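Local atomic coordinates of post-proline cleaving enzyme (Rickettsia typhi, PDB entry 4HVT), a protein that probably acts as a serine-type oligopeptidase of the prolyl oligopeptidase family, hydrolysing short peptides on the carboxyl side of proline. Residues I59-E64 against Y694-L698; F67-K72 against W87-K91; K91-G95 against D119-K123. All coordinates share one frame. Numbering follows the deposited sequence.

Contact 1: I59-E64 against Y694-L698; sequences IKKEIE and YFINL
Ile696 overlaps four residues of helix 56-67, its side chain set as a knob into the hole formed by Ile59, Lys60, Ile63 and Glu64. Both segments, 59-64 and 694-698, are helical throughout, as the i to i+4 bonds Ile63 N to Ile59 O (3.0 Å) and Leu698 N to Tyr694 O (2.9 Å) attest. Their N-to-C directions make an angle of 142°, closer to antiparallel than to perpendicular, and their axes approach to 9.1 Å. The register is fixed by Lys60 and Ile696, whose CA atoms lie 5.4 Å apart. Chi1 m puts Ile696 CG1 3.6 Å from Ile63 CB and 3.8 Å from Lys60 CA, and chi2 t brings Ile696 CD1 to 4.2 Å from Glu64 CG. Ile59 CG2 rests 3.6 Å from Ile696 O, and Ile63 CD1 lies 4.2 Å from Phe695 CB. Glu64 and Lys60 contribute aliphatic parts of their side chains; their charged ends form a long salt bridge, Lys60 NZ to Glu64 OE1 at 3.8 Å. The contact packs an N-terminal helix on helix 688-706 of the alpha/beta-hydrolase domain, and Ile59 and Ile63 also touch Val503 of helix 498-505. No hydrogen bond crosses, so the 257 Å² interface rests on van der Waals contact of apolar side chains with each other and with backbone atoms.

Contact 2: F67-K72 against W87-K91; sequences FYDQRK and WMDDK. With EDO (1,2-ethanediol), chain C.
Two irregular segments meet here, with Tyr68 and Asp89 nearest in register (CA to CA 4.8 Å). Tyr68 is the first residue to leave helical angles after helix 56-67; a type I beta turn from Asp69 to Lys72 follows (Lys72 N to Asp69 O 3.2 Å). Within it Asp69 OD1 accepts from Arg71 N (2.9 Å), an Asx turn; Asp69 also makes salt bridges to Arg71 and Arg498. Two hydrogen bonds cross between the segments: Lys72 NZ to Met88 O at 2.7 Å and Gln70 NE2 to Asp89 OD2 at 3.0 Å. Within 67-72, Lys72 NZ also donates back to Phe67 O (2.9 Å) at the helix end. Asp89 OD1 accepts from Asn92 N. One water joins Tyr68 O, Gln70 NE2 and Asp90 OD1. Of the ring contacts, Asp90 CB makes a CH-pi approach over the Tyr68 ring, 3.7 Å from its centroid; Lys72, with chi angles m, t, m, t, lays CE over a face of the Trp87 indole (chi1 t). A 1,2-ethanediol, probably from the crystallisation liquor, accepts from Met88 N at O1 (3.2 Å). The contact sits where helix 56-67 leads into strand 77-79, first of the first propeller sheet, beside the connection between strands 82-87 and 96-101. The Lys72 ammonium thus joins carbonyls of both segments, and Asp89 OD2 collects Gln70 NE2 and Trp87 NE1 (3.0 Å each), making the link directional.

Contact 3: K91-G95 against D119-K123; sequences KNPQG and DKLSK
This is a polar side-chain-to-backbone contact in the first sheet region of the N-terminal propeller domain, where the carboxylate of Asp119 on helix 118-125 holds the connection between strands 82-87 and 96-101. Asp119, with chi1 m, receives two consecutive backbone amides: Gln94 N donates to Asp119 OD1 at 2.8 Å (165°) and Gly95 N to Asp119 OD2 at 3.0 Å (162°). Gln94 and Asp119 are the nearest CA pair, at 5.2 Å. Pro93 CD approaches Asp119 OD1 to 3.1 Å. Gly95 has phi/psi of 115/168, where a CB would jam against the preceding carbonyl oxygen. Three residues along the helix, Ser122 OG lies 3.7 Å from Gln94 CG and is hydrogen-bonded to Phe118 O. The connection also faces the segment leading into helix 688-706, through Gln94 NE2 to Ser686 O and a backbone hydrogen bond of Pro93 with Leu688; beside the Asp119 bonds, Gly95 shares a backbone hydrogen bond with Phe118 at the start of helix 118-125.

From the N terminus, the chain first enters contact 1 on helix 56-67, whose partner lies some 630 residues on, in helix 688-706, so this contact closes a loop spanning most of the protein. Contacts 2 and 3 both fall within that loop. Contact 2 closes a short one, from the end of helix 56-67 through strands 77-79 and 82-87; contact 3 starts at Lys91, where contact 2 ends, and closes the next, through strand 96-101 to helix 118-125. Contacts 1 and 2 touch at Phe695 CD2 and Phe67 CZ (3.6 Å), contacts 2 and 3 at Met88 CG and Pro93 O (3.5 Å), linking a hydrolase-domain helix, through connections of the first propeller sheet, to the helix following its last strand.

Contact 1: I59-E64 against Y694-L698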
loop_
_atom_site.group_PDB
_atom_site.type_symbol
_atom_site.label_atom_id
_atom_site.label_comp_id
_atom_site.label_asym_id
_atom_site.label_seq_id
_atom_site.Cartn_x
_atom_site.Cartn_y
_atom_site.Cartn_z
ATOM N N ILE A 59 -8.815 25.647 -5.289
ATOM C CA ILE A 59 -8.377 24.270 -4.900
ATOM C C ILE A 59 -9.587 23.403 -4.497
ATOM O O ILE A 59 -9.768 22.334 -5.027
ATOM C CB ILE A 59 -7.346 24.297 -3.751
ATOM C CG1 ILE A 59 -6.024 24.997 -4.136
ATOM C CG2 ILE A 59 -7.036 22.889 -3.257
ATOM C CD1 ILE A 59 -5.180 24.273 -5.170
ATOM N N LYS A 60 -10.441 23.861 -3.585
ATOM C CA LYS A 60 -11.657 23.090 -3.267
ATOM C C LYS A 60 -12.484 22.741 -4.523
ATOM O O LYS A 60 -12.903 21.605 -4.736
ATOM C CB LYS A 60 -12.515 23.837 -2.266
ATOM C CG LYS A 60 -13.921 23.316 -2.053
ATOM C CD LYS A 60 -14.571 24.144 -0.941
ATOM C CE LYS A 60 -15.602 23.358 -0.162
ATOM N NZ LYS A 60 -16.935 23.664 -0.710
ATOM N N LYS A 61 -12.741 23.726 -5.370
ATOM C CA LYS A 61 -13.488 23.429 -6.587
ATOM C C LYS A 61 -12.849 22.318 -7.429
ATOM O O LYS A 61 -13.541 21.378 -7.880
ATOM C CB LYS A 61 -13.679 24.711 -7.438
ATOM C CG LYS A 61 -14.424 24.498 -8.740
ATOM C CD LYS A 61 -14.269 25.706 -9.666
ATOM C CE LYS A 61 -15.455 25.902 -10.589
ATOM N NZ LYS A 61 -15.535 27.290 -11.129
ATOM N N GLU A 62 -11.539 22.428 -7.623
ATOM C CA GLU A 62 -10.826 21.519 -8.497
ATOM C C GLU A 62 -10.834 20.115 -7.928
ATOM O O GLU A 62 -11.044 19.171 -8.660
ATOM C CB GLU A 62 -9.399 21.980 -8.723
ATOM C CG GLU A 62 -9.322 23.327 -9.384
ATOM C CD GLU A 62 -8.591 23.287 -10.687
ATOM O OE1 GLU A 62 -8.989 22.446 -11.547
ATOM O OE2 GLU A 62 -7.651 24.096 -10.846
ATOM N N ILE A 63 -10.644 19.993 -6.612
ATOM C CA ILE A 63 -10.598 18.664 -5.989
ATOM C C ILE A 63 -11.952 17.992 -5.956
ATOM O O ILE A 63 -12.088 16.811 -6.258
ATOM C CB ILE A 63 -10.106 18.774 -4.535
ATOM C CG1 ILE A 63 -8.742 19.463 -4.479
ATOM C CG2 ILE A 63 -10.192 17.426 -3.864
ATOM C CD1 ILE A 63 -7.544 18.585 -4.549
ATOM N N GLU A 64 -12.977 18.765 -5.600
ATOM C CA GLU A 64 -14.332 18.240 -5.582
ATOM C C GLU A 64 -14.777 17.787 -6.993
ATOM O O GLU A 64 -15.400 16.735 -7.141
ATOM C CB GLU A 64 -15.288 19.240 -4.958
ATOM C CG GLU A 64 -15.012 19.407 -3.470
ATOM C CD GLU A 64 -16.063 20.180 -2.722
ATOM O OE1 GLU A 64 -16.794 20.973 -3.347
ATOM O OE2 GLU A 64 -16.134 19.996 -1.493
ATOM N N TYR A 694 -9.171 16.313 3.106
ATOM C CA TYR A 694 -7.741 16.184 3.352
ATOM C C TYR A 694 -6.896 16.754 2.193
ATOM O O TYR A 694 -5.988 17.569 2.400
ATOM C CB TYR A 694 -7.438 14.702 3.566
ATOM C CG TYR A 694 -6.026 14.394 3.882
ATOM C CD1 TYR A 694 -5.084 14.221 2.892
ATOM C CD2 TYR A 694 -5.604 14.295 5.225
ATOM C CE1 TYR A 694 -3.770 13.939 3.200
ATOM C CE2 TYR A 694 -4.310 13.941 5.536
ATOM C CZ TYR A 694 -3.386 13.822 4.555
ATOM O OH TYR A 694 -2.111 13.498 4.818
ATOM N N PHE A 695 -7.233 16.378 0.966
ATOM C CA PHE A 695 -6.490 16.874 -0.195
ATOM C C PHE A 695 -6.734 18.344 -0.556
ATOM O O PHE A 695 -5.845 19.008 -1.052
ATOM C CB PHE A 695 -6.675 15.960 -1.396
ATOM C CG PHE A 695 -5.915 14.680 -1.235
ATOM C CD1 PHE A 695 -4.509 14.717 -1.119
ATOM C CD2 PHE A 695 -6.574 13.509 -1.005
ATOM C CE1 PHE A 695 -3.771 13.570 -0.935
ATOM C CE2 PHE A 695 -5.850 12.338 -0.847
ATOM C CZ PHE A 695 -4.454 12.373 -0.781
ATOM N N ILE A 696 -7.906 18.851 -0.245
ATOM C CA ILE A 696 -8.127 20.294 -0.343
ATOM C C ILE A 696 -7.216 21.047 0.623
ATOM O O ILE A 696 -6.643 22.082 0.276
ATOM C CB ILE A 696 -9.611 20.667 -0.078
ATOM C CG1 ILE A 696 -10.533 20.126 -1.181
ATOM C CG2 ILE A 696 -9.789 22.162 0.090
ATOM C CD1 ILE A 696 -11.943 19.920 -0.648
ATOM N N ASN A 697 -7.125 20.556 1.852
ATOM C CA ASN A 697 -6.257 21.186 2.851
ATOM C C ASN A 697 -4.794 21.110 2.435
ATOM O O ASN A 697 -4.064 22.139 2.461
ATOM C CB ASN A 697 -6.463 20.534 4.176
ATOM C CG ASN A 697 -7.762 20.954 4.836
ATOM O OD1 ASN A 697 -8.278 22.058 4.575
ATOM N ND2 ASN A 697 -8.291 20.089 5.736
ATOM N N LEU A 698 -4.391 19.928 1.974
ATOM C CA LEU A 698 -3.009 19.716 1.582
ATOM C C LEU A 698 -2.581 20.572 0.384
ATOM O O LEU A 698 -1.493 21.172 0.394
ATOM C CB LEU A 698 -2.773 18.215 1.309
ATOM C CG LEU A 698 -1.293 17.868 1.110
ATOM C CD1 LEU A 698 -0.869 16.609 1.806
ATOM C CD2 LEU A 698 -1.048 17.826 -0.383
#

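Contact 2: F67-K72 against W87-K91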
loop_
_atom_site.group_PDB
_atom_site.type_symbol
_atom_site.label_atom_id
_atom_site.label_comp_id
_atom_site.label_asym_id
_atom_site.label_seq_id
_atom_site.Cartn_x
_atom_site.Cartn_y
_atom_site.Cartn_z
ATOM N N PHE A 67 -12.986 14.335 -7.354
ATOM C CA PHE A 67 -13.362 13.279 -6.438
ATOM C C PHE A 67 -14.802 12.838 -6.636
ATOM O O PHE A 67 -15.121 11.644 -6.464
ATOM C CB PHE A 67 -13.165 13.696 -4.968
ATOM C CG PHE A 67 -11.813 13.406 -4.408
ATOM C CD1 PHE A 67 -10.685 14.052 -4.872
ATOM C CD2 PHE A 67 -11.679 12.561 -3.332
ATOM C CE1 PHE A 67 -9.438 13.818 -4.303
ATOM C CE2 PHE A 67 -10.432 12.314 -2.779
ATOM C CZ PHE A 67 -9.317 12.953 -3.266
ATOM N N TYR A 68 -15.675 13.779 -7.024
ATOM C CA TYR A 68 -17.106 13.474 -7.168
ATOM C C TYR A 68 -17.503 13.368 -8.629
ATOM O O TYR A 68 -18.678 13.465 -8.967
ATOM C CB TYR A 68 -17.968 14.527 -6.450
ATOM C CG TYR A 68 -17.545 14.752 -5.003
ATOM C CD1 TYR A 68 -17.096 13.692 -4.205
ATOM C CD2 TYR A 68 -17.602 16.030 -4.428
ATOM C CE1 TYR A 68 -16.696 13.900 -2.897
ATOM C CE2 TYR A 68 -17.220 16.245 -3.101
ATOM C CZ TYR A 68 -16.739 15.181 -2.345
ATOM O OH TYR A 68 -16.370 15.366 -1.010
ATOM N N ASP A 69 -16.520 13.208 -9.503
ATOM C CA ASP A 69 -16.789 13.124 -10.943
ATOM C C ASP A 69 -17.498 11.807 -11.291
ATOM O O ASP A 69 -16.997 10.719 -11.036
ATOM C CB ASP A 69 -15.457 13.280 -11.689
ATOM C CG ASP A 69 -15.602 13.407 -13.185
ATOM O OD1 ASP A 69 -16.731 13.513 -13.670
ATOM O OD2 ASP A 69 -14.536 13.412 -13.852
ATOM N N GLN A 70 -18.680 11.912 -11.905
ATOM C CA GLN A 70 -19.333 10.711 -12.408
ATOM C C GLN A 70 -18.548 10.078 -13.582
ATOM O O GLN A 70 -18.824 8.950 -13.964
ATOM C CB GLN A 70 -20.778 11.029 -12.845
ATOM C CG GLN A 70 -21.715 11.365 -11.691
ATOM C CD GLN A 70 -21.794 10.260 -10.665
ATOM O OE1 GLN A 70 -22.179 9.137 -10.986
ATOM N NE2 GLN A 70 -21.409 10.556 -9.416
ATOM N N ARG A 71 -17.576 10.781 -14.151
ATOM C CA ARG A 71 -16.750 10.190 -15.217
ATOM C C ARG A 71 -15.482 9.511 -14.702
ATOM O O ARG A 71 -14.669 9.100 -15.490
ATOM C CB ARG A 71 -16.419 11.215 -16.318
ATOM C CG ARG A 71 -17.621 11.888 -16.966
ATOM C CD ARG A 71 -17.166 13.112 -17.799
ATOM N NE ARG A 71 -16.230 13.801 -16.928
ATOM C CZ ARG A 71 -15.369 14.772 -17.224
ATOM N NH1 ARG A 71 -15.319 15.375 -18.437
ATOM N NH2 ARG A 71 -14.589 15.195 -16.214
ATOM N N LYS A 72 -15.311 9.366 -13.386
ATOM C CA LYS A 72 -14.177 8.521 -12.857
ATOM C C LYS A 72 -14.207 7.120 -13.441
ATOM O O LYS A 72 -15.292 6.563 -13.682
ATOM C CB LYS A 72 -14.218 8.387 -11.331
ATOM C CG LYS A 72 -13.938 9.653 -10.578
ATOM C CD LYS A 72 -13.787 9.384 -9.071
ATOM C CE LYS A 72 -15.062 8.942 -8.404
ATOM N NZ LYS A 72 -14.885 8.836 -6.911
ATOM N N TRP A 87 -17.332 1.590 -5.938
ATOM C CA TRP A 87 -17.599 3.008 -6.371
ATOM C C TRP A 87 -17.935 3.934 -5.202
ATOM O O TRP A 87 -18.845 3.645 -4.413
ATOM C CB TRP A 87 -18.768 3.043 -7.361
ATOM C CG TRP A 87 -19.114 4.431 -7.829
ATOM C CD1 TRP A 87 -20.072 5.243 -7.311
ATOM C CD2 TRP A 87 -18.462 5.192 -8.869
ATOM N NE1 TRP A 87 -20.080 6.448 -7.972
ATOM C CE2 TRP A 87 -19.092 6.450 -8.911
ATOM C CE3 TRP A 87 -17.433 4.918 -9.789
ATOM C CZ2 TRP A 87 -18.754 7.441 -9.870
ATOM C CZ3 TRP A 87 -17.092 5.902 -10.728
ATOM C CH2 TRP A 87 -17.736 7.147 -10.735
ATOM N N MET A 88 -17.215 5.046 -5.118
ATOM C CA MET A 88 -17.524 6.114 -4.188
ATOM C C MET A 88 -17.788 7.422 -4.949
ATOM O O MET A 88 -17.124 7.723 -5.927
ATOM C CB MET A 88 -16.360 6.380 -3.221
ATOM C CG MET A 88 -16.095 5.247 -2.248
ATOM S SD MET A 88 -14.521 5.476 -1.364
ATOM C CE MET A 88 -13.485 4.770 -2.606
ATOM N N ASP A 89 -18.718 8.206 -4.421
ATOM C CA ASP A 89 -18.904 9.594 -4.900
ATOM C C ASP A 89 -19.466 10.454 -3.802
ATOM O O ASP A 89 -19.453 10.053 -2.645
ATOM C CB ASP A 89 -19.747 9.641 -6.192
ATOM C CG ASP A 89 -21.168 9.102 -6.021
ATOM O OD1 ASP A 89 -21.678 8.994 -4.893
ATOM O OD2 ASP A 89 -21.793 8.751 -7.063
ATOM N N ASP A 90 -19.973 11.657 -4.120
ATOM C CA ASP A 90 -20.505 12.511 -3.027
ATOM C C ASP A 90 -21.826 11.992 -2.441
ATOM O O ASP A 90 -22.151 12.268 -1.274
ATOM C CB ASP A 90 -20.681 13.945 -3.488
ATOM C CG ASP A 90 -21.514 14.052 -4.720
ATOM O OD1 ASP A 90 -21.415 13.212 -5.637
ATOM O OD2 ASP A 90 -22.313 15.007 -4.792
ATOM N N LYS A 91 -22.589 11.232 -3.220
ATOM C CA LYS A 91 -23.822 10.615 -2.706
ATOM C C LYS A 91 -23.496 9.398 -1.848
ATOM O O LYS A 91 -24.202 9.112 -0.896
ATOM C CB LYS A 91 -24.742 10.140 -3.840
HETATM C C1 EDO C . -14.249 5.302 -8.268
HETATM O O1 EDO C . -14.581 5.104 -6.870
HETATM C C2 EDO C . -13.693 3.983 -8.821
HETATM O O2 EDO C . -14.694 2.953 -8.959
HETATM O O HOH W 1 -21.231 13.230 -8.511
#

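Contact 3: K91-G95 against D119-K123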
loop_
_atom_site.group_PDB
_atom_site.type_symbol
_atom_site.label_atom_id
_atom_site.label_comp_id
_atom_site.label_asym_id
_atom_site.label_seq_id
_atom_site.Cartn_x
_atom_site.Cartn_y
_atom_site.Cartn_z
ATOM N N LYS A 91 -22.589 11.232 -3.220
ATOM C CA LYS A 91 -23.822 10.615 -2.706
ATOM C C LYS A 91 -23.496 9.398 -1.848
ATOM O O LYS A 91 -24.202 9.112 -0.896
ATOM C CB LYS A 91 -24.742 10.140 -3.840
ATOM N N ASN A 92 -22.430 8.676 -2.209
ATOM C CA ASN A 92 -22.040 7.409 -1.544
ATOM C C ASN A 92 -20.569 7.485 -1.199
ATOM O O ASN A 92 -19.707 6.851 -1.840
ATOM C CB ASN A 92 -22.316 6.173 -2.428
ATOM C CG ASN A 92 -23.768 5.777 -2.407
ATOM O OD1 ASN A 92 -24.260 5.206 -1.423
ATOM N ND2 ASN A 92 -24.469 6.100 -3.468
ATOM N N PRO A 93 -20.258 8.303 -0.192
ATOM C CA PRO A 93 -18.852 8.404 0.157
ATOM C C PRO A 93 -18.226 7.179 0.798
ATOM O O PRO A 93 -17.024 6.987 0.653
ATOM C CB PRO A 93 -18.816 9.599 1.121
ATOM C CG PRO A 93 -20.175 9.624 1.742
ATOM C CD PRO A 93 -21.092 9.239 0.596
ATOM N N GLN A 94 -19.014 6.361 1.494
ATOM C CA GLN A 94 -18.512 5.100 2.033
ATOM C C GLN A 94 -18.416 4.067 0.921
ATOM O O GLN A 94 -17.487 3.295 0.874
ATOM C CB GLN A 94 -19.404 4.638 3.179
ATOM C CG GLN A 94 -18.661 3.719 4.114
ATOM C CD GLN A 94 -17.507 4.437 4.800
ATOM O OE1 GLN A 94 -17.713 5.410 5.507
ATOM N NE2 GLN A 94 -16.287 4.031 4.463
ATOM N N GLY A 95 -19.386 4.112 -0.009
ATOM C CA GLY A 95 -19.269 3.390 -1.280
ATOM C C GLY A 95 -20.245 2.255 -1.552
ATOM O O GLY A 95 -20.937 1.758 -0.649
ATOM N N ASP A 119 -22.852 3.022 2.657
ATOM C CA ASP A 119 -23.437 4.216 3.292
ATOM C C ASP A 119 -24.702 3.841 4.069
ATOM O O ASP A 119 -24.901 4.303 5.183
ATOM C CB ASP A 119 -23.714 5.263 2.241
ATOM C CG ASP A 119 -22.445 5.707 1.570
ATOM O OD1 ASP A 119 -21.782 6.618 2.099
ATOM O OD2 ASP A 119 -22.113 5.148 0.507
ATOM N N LYS A 120 -25.541 2.997 3.476
ATOM C CA LYS A 120 -26.728 2.484 4.159
ATOM C C LYS A 120 -26.378 1.657 5.380
ATOM O O LYS A 120 -27.015 1.788 6.440
ATOM C CB LYS A 120 -27.557 1.623 3.222
ATOM C CG LYS A 120 -28.552 2.382 2.392
ATOM C CD LYS A 120 -29.343 1.441 1.495
ATOM C CE LYS A 120 -30.128 2.233 0.465
ATOM N NZ LYS A 120 -30.223 1.497 -0.826
ATOM N N LEU A 121 -25.371 0.801 5.238
ATOM C CA LEU A 121 -24.904 -0.008 6.349
ATOM C C LEU A 121 -24.441 0.857 7.501
ATOM O O LEU A 121 -24.710 0.552 8.665
ATOM C CB LEU A 121 -23.744 -0.906 5.905
ATOM C CG LEU A 121 -24.050 -2.287 5.372
ATOM C CD1 LEU A 121 -22.706 -2.996 5.202
ATOM C CD2 LEU A 121 -25.009 -3.062 6.299
ATOM N N SER A 122 -23.709 1.914 7.177
ATOM C CA SER A 122 -23.149 2.817 8.166
ATOM C C SER A 122 -24.258 3.546 8.922
ATOM O O SER A 122 -24.236 3.624 10.173
ATOM C CB SER A 122 -22.217 3.827 7.529
ATOM O OG SER A 122 -21.069 3.216 6.913
ATOM N N LYS A 123 -25.231 4.045 8.165
ATOM C CA LYS A 123 -26.413 4.719 8.733
ATOM C C LYS A 123 -27.107 3.797 9.732
ATOM O O LYS A 123 -27.409 4.214 10.852
ATOM C CB LYS A 123 -27.376 5.130 7.617
#